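Local structure of melanin biosynthesis protein TyrA, putative (Shewanella oneidensis, 2IIZ) at residues E34-R38 / Y70-Y75; V23-A29 / Y101-L107; S78-L83 / E174-Y180. The protein binds heme b and probably acts as a peroxidase of the dye-decolorizing (DyP-type) family. All coordinates share one frame; numbering follows the deposited sequence.

Interaction 1. Residues E34-R38 / Y70-Y75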
loop_
_atom_site.group_PDB
_atom_site.type_symbol
_atom_site.label_atom_id
_atom_site.label_comp_id
_atom_site.label_asym_id
_atom_site.label_seq_id
_atom_site.Cartn_x
_atom_site.Cartn_y
_atom_site.Cartn_z
ATOM N N GLU A 34 13.496 -20.546 -20.064
ATOM C CA GLU A 34 13.976 -19.353 -20.761
ATOM C C GLU A 34 13.419 -19.245 -22.187
ATOM O O GLU A 34 13.185 -18.152 -22.703
ATOM C CB GLU A 34 15.507 -19.326 -20.758
ATOM C CG GLU A 34 16.109 -19.394 -19.349
ATOM C CD GLU A 34 16.369 -20.823 -18.869
ATOM O OE1 GLU A 34 15.763 -21.760 -19.434
ATOM O OE2 GLU A 34 17.177 -21.008 -17.928
ATOM N N SER A 35 13.207 -20.391 -22.814
ATOM C CA SER A 35 12.599 -20.440 -24.133
ATOM C C SER A 35 11.187 -19.821 -24.170
ATOM O O SER A 35 10.776 -19.236 -25.178
ATOM C CB SER A 35 12.538 -21.886 -24.603
ATOM O OG SER A 35 11.968 -21.943 -25.887
ATOM N N GLN A 36 10.460 -19.961 -23.066
ATOM C CA GLN A 36 9.066 -19.531 -22.977
ATOM C C GLN A 36 8.946 -18.116 -22.394
ATOM O O GLN A 36 8.002 -17.386 -22.682
ATOM C CB GLN A 36 8.282 -20.528 -22.115
ATOM C CG GLN A 36 8.527 -22.003 -22.469
ATOM C CD GLN A 36 7.848 -22.958 -21.503
ATOM O OE1 GLN A 36 8.503 -23.796 -20.870
ATOM N NE2 GLN A 36 6.528 -22.837 -21.382
ATOM N N LEU A 37 9.915 -17.739 -21.574
ATOM C CA LEU A 37 9.883 -16.461 -20.887
ATOM C C LEU A 37 10.245 -15.297 -21.801
ATOM O O LEU A 37 9.590 -14.258 -21.796
ATOM C CB LEU A 37 10.850 -16.499 -19.709
ATOM C CG LEU A 37 10.738 -15.371 -18.691
ATOM C CD1 LEU A 37 9.285 -15.082 -18.294
ATOM C CD2 LEU A 37 11.579 -15.744 -17.480
ATOM N N ARG A 38 11.298 -15.497 -22.580
ATOM C CA ARG A 38 11.829 -14.484 -23.490
ATOM C C ARG A 38 10.750 -13.783 -24.359
ATOM O O ARG A 38 10.691 -12.552 -24.386
ATOM C CB ARG A 38 12.915 -15.132 -24.348
ATOM C CG ARG A 38 14.009 -14.225 -24.801
ATOM C CD ARG A 38 14.952 -14.984 -25.738
ATOM N NE ARG A 38 15.557 -16.158 -25.094
ATOM C CZ ARG A 38 15.482 -17.426 -25.526
ATOM N NH1 ARG A 38 14.813 -17.766 -26.635
ATOM N NH2 ARG A 38 16.096 -18.376 -24.820
ATOM N N TYR A 70 21.109 -13.407 -14.223
ATOM C CA TYR A 70 20.218 -14.215 -15.054
ATOM C C TYR A 70 20.268 -13.844 -16.530
ATOM O O TYR A 70 19.741 -14.577 -17.366
ATOM C CB TYR A 70 18.797 -14.044 -14.549
ATOM C CG TYR A 70 17.809 -14.981 -15.168
ATOM C CD1 TYR A 70 17.941 -16.355 -15.014
ATOM C CD2 TYR A 70 16.736 -14.495 -15.906
ATOM C CE1 TYR A 70 17.028 -17.227 -15.584
ATOM C CE2 TYR A 70 15.822 -15.353 -16.477
ATOM C CZ TYR A 70 15.970 -16.717 -16.315
ATOM O OH TYR A 70 15.059 -17.570 -16.881
ATOM N N TRP A 71 20.889 -12.708 -16.858
ATOM C CA TRP A 71 20.986 -12.268 -18.253
ATOM C C TRP A 71 21.381 -13.421 -19.175
ATOM O O TRP A 71 20.746 -13.635 -20.202
ATOM C CB TRP A 71 21.992 -11.116 -18.428
ATOM C CG TRP A 71 22.007 -10.605 -19.839
ATOM C CD1 TRP A 71 22.828 -11.015 -20.863
ATOM C CD2 TRP A 71 21.152 -9.595 -20.390
ATOM N NE1 TRP A 71 22.534 -10.316 -22.004
ATOM C CE2 TRP A 71 21.508 -9.439 -21.739
ATOM C CE3 TRP A 71 20.116 -8.800 -19.863
ATOM C CZ2 TRP A 71 20.867 -8.525 -22.576
ATOM C CZ3 TRP A 71 19.476 -7.887 -20.703
ATOM C CH2 TRP A 71 19.858 -7.762 -22.037
ATOM N N ASP A 72 22.423 -14.153 -18.795
ATOM C CA ASP A 72 23.007 -15.182 -19.677
ATOM C C ASP A 72 22.220 -16.490 -19.834
ATOM O O ASP A 72 22.506 -17.282 -20.724
ATOM C CB ASP A 72 24.440 -15.466 -19.242
ATOM C CG ASP A 72 25.352 -14.294 -19.504
ATOM O OD1 ASP A 72 25.050 -13.509 -20.427
ATOM O OD2 ASP A 72 26.364 -14.154 -18.793
ATOM N N SER A 73 21.239 -16.712 -18.973
ATOM C CA SER A 73 20.288 -17.797 -19.157
ATOM C C SER A 73 19.252 -17.391 -20.208
ATOM O O SER A 73 18.856 -18.198 -21.044
ATOM C CB SER A 73 19.601 -18.111 -17.829
ATOM O OG SER A 73 20.559 -18.441 -16.833
ATOM N N LEU A 74 18.826 -16.129 -20.149
ATOM C CA LEU A 74 17.831 -15.573 -21.069
ATOM C C LEU A 74 18.396 -15.077 -22.384
ATOM O O LEU A 74 17.774 -15.276 -23.420
ATOM C CB LEU A 74 17.119 -14.378 -20.435
ATOM C CG LEU A 74 15.746 -14.560 -19.797
ATOM C CD1 LEU A 74 15.213 -13.181 -19.419
ATOM C CD2 LEU A 74 14.764 -15.285 -20.703
ATOM N N TYR A 75 19.556 -14.421 -22.347
ATOM C CA TYR A 75 20.128 -13.784 -23.546
ATOM C C TYR A 75 21.595 -14.184 -23.771
ATOM O O TYR A 75 22.501 -13.348 -23.727
ATOM C CB TYR A 75 19.952 -12.265 -23.466
ATOM C CG TYR A 75 18.492 -11.844 -23.350
ATOM C CD1 TYR A 75 17.616 -11.975 -24.422
ATOM C CD2 TYR A 75 17.985 -11.315 -22.162
ATOM C CE1 TYR A 75 16.272 -11.586 -24.307
ATOM C CE2 TYR A 75 16.638 -10.926 -22.050
ATOM C CZ TYR A 75 15.798 -11.064 -23.119
ATOM O OH TYR A 75 14.481 -10.683 -23.005
#

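Interaction 2. Residues V23-A29 / Y101-L107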
loop_
_atom_site.group_PDB
_atom_site.type_symbol
_atom_site.label_atom_id
_atom_site.label_comp_id
_atom_site.label_asym_id
_atom_site.label_seq_id
_atom_site.Cartn_x
_atom_site.Cartn_y
_atom_site.Cartn_z
ATOM N N VAL A 23 4.684 0.528 -8.017
ATOM C CA VAL A 23 4.763 -0.881 -7.591
ATOM C C VAL A 23 6.084 -1.484 -8.082
ATOM O O VAL A 23 6.538 -1.229 -9.221
ATOM C CB VAL A 23 3.614 -1.684 -8.145
ATOM C CG1 VAL A 23 3.654 -3.131 -7.665
ATOM C CG2 VAL A 23 2.287 -1.037 -7.730
ATOM N N TYR A 24 6.684 -2.275 -7.206
ATOM C CA TYR A 24 7.984 -2.868 -7.453
ATOM C C TYR A 24 7.877 -4.394 -7.261
ATOM O O TYR A 24 7.571 -4.895 -6.163
ATOM C CB TYR A 24 9.031 -2.275 -6.504
ATOM C CG TYR A 24 9.072 -0.758 -6.429
ATOM C CD1 TYR A 24 9.499 0.009 -7.510
ATOM C CD2 TYR A 24 8.693 -0.092 -5.273
ATOM C CE1 TYR A 24 9.537 1.414 -7.430
ATOM C CE2 TYR A 24 8.730 1.301 -5.187
ATOM C CZ TYR A 24 9.149 2.038 -6.257
ATOM O OH TYR A 24 9.171 3.403 -6.146
ATOM N N LEU A 25 8.128 -5.127 -8.339
ATOM C CA LEU A 25 7.908 -6.560 -8.364
ATOM C C LEU A 25 9.158 -7.249 -8.819
ATOM O O LEU A 25 9.691 -6.969 -9.898
ATOM C CB LEU A 25 6.782 -6.933 -9.309
ATOM C CG LEU A 25 5.454 -6.231 -9.094
ATOM C CD1 LEU A 25 4.456 -6.656 -10.180
ATOM C CD2 LEU A 25 4.917 -6.536 -7.710
HETATM N N MSE A 26 9.595 -8.160 -7.960
HETATM C CA MSE A 26 10.789 -8.953 -8.135
HETATM C C MSE A 26 10.365 -10.384 -8.341
HETATM O O MSE A 26 9.650 -10.937 -7.496
HETATM C CB MSE A 26 11.609 -8.833 -6.880
HETATM C CG MSE A 26 12.064 -7.421 -6.671
HETATM SE SE MSE A 26 13.310 -7.010 -8.096
HETATM C CE MSE A 26 13.741 -5.227 -7.438
ATOM N N PHE A 27 10.795 -10.961 -9.468
ATOM C CA PHE A 27 10.453 -12.336 -9.851
ATOM C C PHE A 27 11.714 -13.141 -10.066
ATOM O O PHE A 27 12.722 -12.629 -10.563
ATOM C CB PHE A 27 9.683 -12.403 -11.181
ATOM C CG PHE A 27 8.368 -11.697 -11.171
ATOM C CD1 PHE A 27 7.216 -12.359 -10.769
ATOM C CD2 PHE A 27 8.278 -10.369 -11.568
ATOM C CE1 PHE A 27 5.991 -11.712 -10.756
ATOM C CE2 PHE A 27 7.072 -9.719 -11.562
ATOM C CZ PHE A 27 5.909 -10.396 -11.149
ATOM N N ASN A 28 11.634 -14.408 -9.694
ATOM C CA ASN A 28 12.666 -15.372 -9.986
ATOM C C ASN A 28 12.046 -16.464 -10.842
ATOM O O ASN A 28 10.909 -16.901 -10.611
ATOM C CB ASN A 28 13.288 -15.932 -8.699
ATOM C CG ASN A 28 14.352 -15.013 -8.112
ATOM O OD1 ASN A 28 14.837 -14.088 -8.772
ATOM N ND2 ASN A 28 14.720 -15.266 -6.864
ATOM N N ALA A 29 12.813 -16.885 -11.841
ATOM C CA ALA A 29 12.323 -17.785 -12.858
ATOM C C ALA A 29 12.477 -19.230 -12.412
ATOM O O ALA A 29 13.409 -19.570 -11.690
ATOM C CB ALA A 29 13.069 -17.544 -14.158
ATOM N N TYR A 101 17.763 -10.561 -8.109
ATOM C CA TYR A 101 16.499 -11.142 -8.589
ATOM C C TYR A 101 16.564 -11.242 -10.112
ATOM O O TYR A 101 17.179 -10.389 -10.751
ATOM C CB TYR A 101 15.295 -10.277 -8.185
ATOM C CG TYR A 101 15.223 -10.009 -6.699
ATOM C CD1 TYR A 101 14.675 -10.951 -5.830
ATOM C CD2 TYR A 101 15.707 -8.810 -6.161
ATOM C CE1 TYR A 101 14.610 -10.712 -4.462
ATOM C CE2 TYR A 101 15.648 -8.555 -4.797
ATOM C CZ TYR A 101 15.098 -9.512 -3.951
ATOM O OH TYR A 101 15.032 -9.276 -2.598
ATOM N N ASP A 102 15.927 -12.276 -10.674
ATOM C CA ASP A 102 15.954 -12.530 -12.123
ATOM C C ASP A 102 15.275 -11.432 -12.948
ATOM O O ASP A 102 15.782 -11.026 -14.001
ATOM C CB ASP A 102 15.292 -13.878 -12.452
ATOM C CG ASP A 102 16.098 -15.071 -11.965
ATOM O OD1 ASP A 102 17.232 -14.892 -11.470
ATOM O OD2 ASP A 102 15.588 -16.196 -12.075
ATOM N N LEU A 103 14.130 -10.966 -12.468
ATOM C CA LEU A 103 13.362 -9.946 -13.166
ATOM C C LEU A 103 12.773 -8.924 -12.214
ATOM O O LEU A 103 12.342 -9.255 -11.100
ATOM C CB LEU A 103 12.216 -10.579 -13.943
ATOM C CG LEU A 103 12.565 -11.533 -15.074
ATOM C CD1 LEU A 103 11.274 -12.173 -15.552
ATOM C CD2 LEU A 103 13.261 -10.813 -16.223
ATOM N N PHE A 104 12.759 -7.683 -12.689
ATOM C CA PHE A 104 12.210 -6.552 -11.971
ATOM C C PHE A 104 11.208 -5.860 -12.895
ATOM O O PHE A 104 11.525 -5.534 -14.054
ATOM C CB PHE A 104 13.349 -5.615 -11.569
ATOM C CG PHE A 104 12.913 -4.336 -10.880
ATOM C CD1 PHE A 104 11.842 -4.310 -9.996
ATOM C CD2 PHE A 104 13.599 -3.156 -11.115
ATOM C CE1 PHE A 104 11.464 -3.134 -9.374
ATOM C CE2 PHE A 104 13.226 -1.988 -10.500
ATOM C CZ PHE A 104 12.150 -1.978 -9.622
ATOM N N VAL A 105 10.002 -5.654 -12.364
ATOM C CA VAL A 105 8.967 -4.905 -13.035
ATOM C C VAL A 105 8.679 -3.669 -12.195
ATOM O O VAL A 105 8.191 -3.754 -11.045
ATOM C CB VAL A 105 7.672 -5.738 -13.214
ATOM C CG1 VAL A 105 6.574 -4.905 -13.821
ATOM C CG2 VAL A 105 7.926 -6.945 -14.091
ATOM N N HIS A 106 8.982 -2.523 -12.792
ATOM C CA HIS A 106 8.856 -1.223 -12.163
ATOM C C HIS A 106 7.679 -0.506 -12.762
ATOM O O HIS A 106 7.703 -0.172 -13.951
ATOM C CB HIS A 106 10.108 -0.443 -12.473
ATOM C CG HIS A 106 10.118 0.945 -11.935
ATOM N ND1 HIS A 106 10.740 1.275 -10.750
ATOM C CD2 HIS A 106 9.603 2.090 -12.424
ATOM C CE1 HIS A 106 10.602 2.567 -10.529
ATOM N NE2 HIS A 106 9.916 3.086 -11.528
ATOM N N LEU A 107 6.655 -0.268 -11.943
ATOM C CA LEU A 107 5.406 0.326 -12.430
ATOM C C LEU A 107 5.060 1.609 -11.712
ATOM O O LEU A 107 5.202 1.707 -10.487
ATOM C CB LEU A 107 4.238 -0.654 -12.279
ATOM C CG LEU A 107 4.459 -2.053 -12.841
ATOM C CD1 LEU A 107 3.247 -2.944 -12.557
ATOM C CD2 LEU A 107 4.762 -2.014 -14.331
#

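Interaction 3. Residues S78-L83 / E174-Y180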
loop_
_atom_site.group_PDB
_atom_site.type_symbol
_atom_site.label_atom_id
_atom_site.label_comp_id
_atom_site.label_asym_id
_atom_site.label_seq_id
_atom_site.Cartn_x
_atom_site.Cartn_y
_atom_site.Cartn_z
ATOM N N SER A 78 24.468 -12.475 -26.568
ATOM C CA SER A 78 24.948 -11.098 -26.518
ATOM C C SER A 78 24.663 -10.482 -25.141
ATOM O O SER A 78 23.783 -10.949 -24.431
ATOM C CB SER A 78 24.256 -10.265 -27.601
ATOM O OG SER A 78 22.906 -9.962 -27.231
ATOM N N ARG A 79 25.410 -9.434 -24.791
ATOM C CA ARG A 79 25.387 -8.836 -23.451
ATOM C C ARG A 79 25.754 -7.363 -23.454
ATOM O O ARG A 79 26.638 -6.950 -24.218
ATOM C CB ARG A 79 26.434 -9.493 -22.578
ATOM C CG ARG A 79 25.982 -10.694 -21.829
ATOM C CD ARG A 79 27.163 -11.264 -21.087
ATOM N NE ARG A 79 27.642 -10.346 -20.060
ATOM C CZ ARG A 79 27.177 -10.284 -18.818
ATOM N NH1 ARG A 79 26.203 -11.085 -18.405
ATOM N NH2 ARG A 79 27.692 -9.407 -17.976
ATOM N N PRO A 80 25.091 -6.568 -22.592
ATOM C CA PRO A 80 25.541 -5.211 -22.315
ATOM C C PRO A 80 26.999 -5.226 -21.860
ATOM O O PRO A 80 27.389 -6.072 -21.051
ATOM C CB PRO A 80 24.630 -4.747 -21.161
ATOM C CG PRO A 80 23.449 -5.634 -21.191
ATOM C CD PRO A 80 23.878 -6.925 -21.835
ATOM N N GLU A 81 27.784 -4.292 -22.389
ATOM C CA GLU A 81 29.232 -4.256 -22.203
ATOM C C GLU A 81 29.651 -4.360 -20.730
ATOM O O GLU A 81 30.532 -5.144 -20.379
ATOM C CB GLU A 81 29.790 -2.960 -22.815
ATOM C CG GLU A 81 31.317 -2.854 -22.777
ATOM C CD GLU A 81 31.852 -1.529 -23.309
ATOM O OE1 GLU A 81 31.171 -0.479 -23.174
ATOM O OE2 GLU A 81 32.974 -1.550 -23.869
HETATM N N MSE A 82 29.008 -3.569 -19.878
HETATM C CA MSE A 82 29.476 -3.381 -18.503
HETATM C C MSE A 82 28.668 -4.113 -17.434
HETATM O O MSE A 82 28.902 -3.912 -16.245
HETATM C CB MSE A 82 29.508 -1.888 -18.189
HETATM C CG MSE A 82 30.368 -1.108 -19.171
HETATM SE SE MSE A 82 30.623 0.706 -18.607
HETATM C CE MSE A 82 31.833 0.351 -17.094
ATOM N N LEU A 83 27.734 -4.964 -17.845
ATOM C CA LEU A 83 26.787 -5.568 -16.902
ATOM C C LEU A 83 27.440 -6.527 -15.898
ATOM O O LEU A 83 28.203 -7.419 -16.272
ATOM C CB LEU A 83 25.672 -6.299 -17.660
ATOM C CG LEU A 83 24.558 -6.918 -16.809
ATOM C CD1 LEU A 83 23.854 -5.855 -16.003
ATOM C CD2 LEU A 83 23.570 -7.680 -17.674
ATOM N N GLU A 174 24.426 -2.307 -29.829
ATOM C CA GLU A 174 23.357 -3.305 -29.715
ATOM C C GLU A 174 22.359 -2.978 -28.596
ATOM O O GLU A 174 21.191 -3.336 -28.712
ATOM C CB GLU A 174 23.918 -4.729 -29.528
ATOM C CG GLU A 174 22.817 -5.786 -29.263
ATOM C CD GLU A 174 23.257 -7.233 -29.459
ATOM O OE1 GLU A 174 24.475 -7.506 -29.581
ATOM O OE2 GLU A 174 22.362 -8.107 -29.488
ATOM N N PHE A 175 22.822 -2.304 -27.541
ATOM C CA PHE A 175 21.994 -2.016 -26.345
ATOM C C PHE A 175 21.659 -0.539 -26.095
ATOM O O PHE A 175 21.189 -0.167 -25.009
ATOM C CB PHE A 175 22.671 -2.625 -25.116
ATOM C CG PHE A 175 22.866 -4.100 -25.233
ATOM C CD1 PHE A 175 21.854 -4.973 -24.848
ATOM C CD2 PHE A 175 24.051 -4.621 -25.740
ATOM C CE1 PHE A 175 22.014 -6.338 -24.958
ATOM C CE2 PHE A 175 24.229 -5.990 -25.858
ATOM C CZ PHE A 175 23.211 -6.858 -25.464
ATOM N N LYS A 176 21.890 0.294 -27.098
ATOM C CA LYS A 176 21.479 1.695 -27.079
ATOM C C LYS A 176 19.985 1.761 -26.806
ATOM O O LYS A 176 19.210 0.997 -27.385
ATOM C CB LYS A 176 21.823 2.365 -28.425
ATOM C CG LYS A 176 21.266 3.774 -28.623
ATOM C CD LYS A 176 21.836 4.460 -29.884
ATOM C CE LYS A 176 20.948 5.630 -30.336
ATOM N N GLY A 177 19.586 2.669 -25.923
ATOM C CA GLY A 177 18.198 2.734 -25.447
ATOM C C GLY A 177 17.984 2.026 -24.113
ATOM O O GLY A 177 16.924 2.128 -23.517
ATOM N N GLY A 178 18.993 1.306 -23.638
ATOM C CA GLY A 178 18.903 0.587 -22.369
ATOM C C GLY A 178 19.568 1.350 -21.249
ATOM O O GLY A 178 20.354 2.254 -21.500
ATOM N N SER A 179 19.247 0.981 -20.007
ATOM C CA SER A 179 19.836 1.619 -18.818
ATOM C C SER A 179 20.354 0.595 -17.778
ATOM O O SER A 179 19.819 -0.512 -17.646
ATOM C CB SER A 179 18.786 2.554 -18.189
ATOM O OG SER A 179 19.311 3.314 -17.126
ATOM N N TYR A 180 21.397 0.968 -17.044
ATOM C CA TYR A 180 21.889 0.129 -15.943
ATOM C C TYR A 180 21.174 0.517 -14.655
ATOM O O TYR A 180 21.203 1.683 -14.234
ATOM C CB TYR A 180 23.405 0.233 -15.779
ATOM C CG TYR A 180 24.203 -0.400 -16.912
ATOM C CD1 TYR A 180 24.465 -1.765 -16.934
ATOM C CD2 TYR A 180 24.696 0.372 -17.959
ATOM C CE1 TYR A 180 25.206 -2.347 -17.986
ATOM C CE2 TYR A 180 25.427 -0.193 -18.999
ATOM C CZ TYR A 180 25.682 -1.550 -19.016
ATOM O OH TYR A 180 26.418 -2.095 -20.065
#

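Interaction 1. Residues E34-R38 / Y70-Y75
Glu-34, in the first turn of helix 34-54, leans against the short helix 71-74 with the aliphatic part of its side chain. CG lies 3.2 Å from OH of Tyr-70 and 3.4 Å from the carbonyl O of Ser-73, so a methylene, and not the carboxylate, sits between the two oxygens. The chain then bends at chi2 (90°), which leaves the carboxylate near the hydroxyl end of Tyr-70, its plane only 15° from that of the ring, and brings OE2 beside CB of Ser-73. One turn further on, Leu-37 sends CD2 obliquely to the phenol end of Tyr-70, 4.0 Å from its OH. That hydroxyl is therefore packed among carbon atoms and, although buried, has no polar partner in the model. CB of the same leucine meets CD2 of Leu-74, a methyl that also approaches the carbonyl O of Glu-34 and CB of Arg-38.

Arg-38 makes the one directed bond of the contact. Its CG is anti to the backbone N, and the chain runs extended past Tyr-75, with CG 3.5 Å from ring atom CE1, before a bend at chi3 swings the guanidinium back. NE then donates to the carbonyl O of Leu-74 over 2.9 Å; the acceptor lies 21° out of the guanidinium plane, while the donor stays in the carbonyl plane. The accepting carbonyl stands at the end of the short helix, just where Tyr-75 leaves helical angles. Toward the sheet, Leu-37 and Tyr-70 both touch Ala-29 of strand 21-29, Leu-74 and Tyr-75 reach Ile-41 of helix 34-54, and Tyr-75 continues to Ile-66 of strand 61-67 and, edge-to-face, to Phe-306 of helix 304-308.

Interaction 2. Residues V23-A29 / Y101-L107
Met-26, a selenomethionine in this crystal, threads its side chain between the ring of Phe-104 on the neighbouring strand and that of Tyr-101 in the loop leading into it. CB lies over one face of Tyr-101, 4.0 Å from the ring centroid and 19° off the normal, a CH-pi contact. CG is set beside the backbone N and still touches the rim of that ring at CD2. The bend at chi2 (-67°) carries SE between the rings: it is 3.6 Å from CD2 of Tyr-101 and equally near CD1 of Phe-104, an oblique Met-aromatic contact with each. An extended chi3 then sends CE over the face of Phe-104, 3.7 Å from its centroid. The in-plane edge of Phe-104 is met by CB of Tyr-24, whose ring runs alongside it in the same direction and brings CE1 to 3.5 Å from CE1 of His-106.

Tyr-24, Met-26, Phe-104 and His-106 line one face of two antiparallel strands within the large sheet, characteristic of the ferredoxin-like dimeric alpha-beta barrel fold to which DyP-type peroxidases belong. Val-23 with Leu-107, Leu-25 with Val-105 and Phe-27 with Leu-103 are hydrogen-bonded pairs, and their side chains line the other face, where Leu-107 and Leu-103 meet helices 112-125 and 34-54. CE2 of Phe-27 also reaches diagonally to CG2 of Val-105.

At the end of the pairing Asp-102 and Leu-103 both face Phe-27, a classic beta bulge. Side chains take over the bonding here. OD1 of Asn-28 accepts the N-H of Asp-102 at 2.8 Å, nearly along the C=O axis, and OD2 of Asp-102 accepts the N-H of Ala-29 at 2.9 Å, on the anti side but tilted out of the carboxylate plane. On its other flank, Met-26 bonds through its backbone to strand 130-139.

Interaction 3. Residues S78-L83 / E174-Y180
Ser-78 and Glu-174 make the first of two hydrogen bonds between loop 78-83 and the segment that leads into strand 179-188. OG of Ser-78 donates to OE2 of Glu-174 over 3.0 Å, but it comes from well above the carboxylate plane, 57° out of it. The glutamate gets there by an extended chain whose CG, anti to the backbone N, lies against one face of the Phe-175 ring. The opposite face of that ring receives the peptide before Pro-80: Pro-80 N stands 3.4 Å above its plane, and Pro-80 CD makes a CH-pi contact 3.9 Å from the centroid.

The second polar link is made by Tyr-180. Its OH accepts the backbone N-H of Met-82 at 3.0 Å with an angle of 159°, satisfying an amide inside the type I turn from Pro-80 to Leu-83. CB atoms of Pro-80 and Met-82 close around the same oxygen, and CB of Leu-83 lies at the ring's edge, in plane. The preceding amide, Glu-81 N, is taken by the carboxylate of Asp-172, while Arg-79 turns away to a salt bridge with Asp-72. Within the second segment, Gly-178 N bonds to the carbonyl O of Phe-175 and closes a type II turn.

Acidic groups and a tyrosine hydroxyl thus receive several of the loop's donors, while Leu-83 N makes a weak bond to Pro-80 O. The arrangement is a type I turn held by side chains from the start of strand 179-188 and the residues before it, bridging the N- and C-terminal DyP-type peroxidase regions, with the side chain of Tyr-180 about 12 Å from the bound heme.

Overall arrangement
Taken together, the contacts illustrate how bonding follows position in a fold. Interaction 2 is the buried one, mostly backbone bonds within the large sheet, giving way to side-chain bonds at its bulged end, with aromatic and apolar side chains on its two faces. Interactions 1 and 3 are partly buried and rely on isolated bonds from or to side chains, set among packing. Interaction 1 lies directly against interaction 2, where Tyr-70 and Leu-37 meet Ala-29, and strand 21-29 leads into helix 34-54. Trp-71 and Asp-72 connect interaction 1 to Ser-78 and Arg-79 of interaction 3. Interactions 2 and 3 do not touch, yet both reach the same sheet, through different strands.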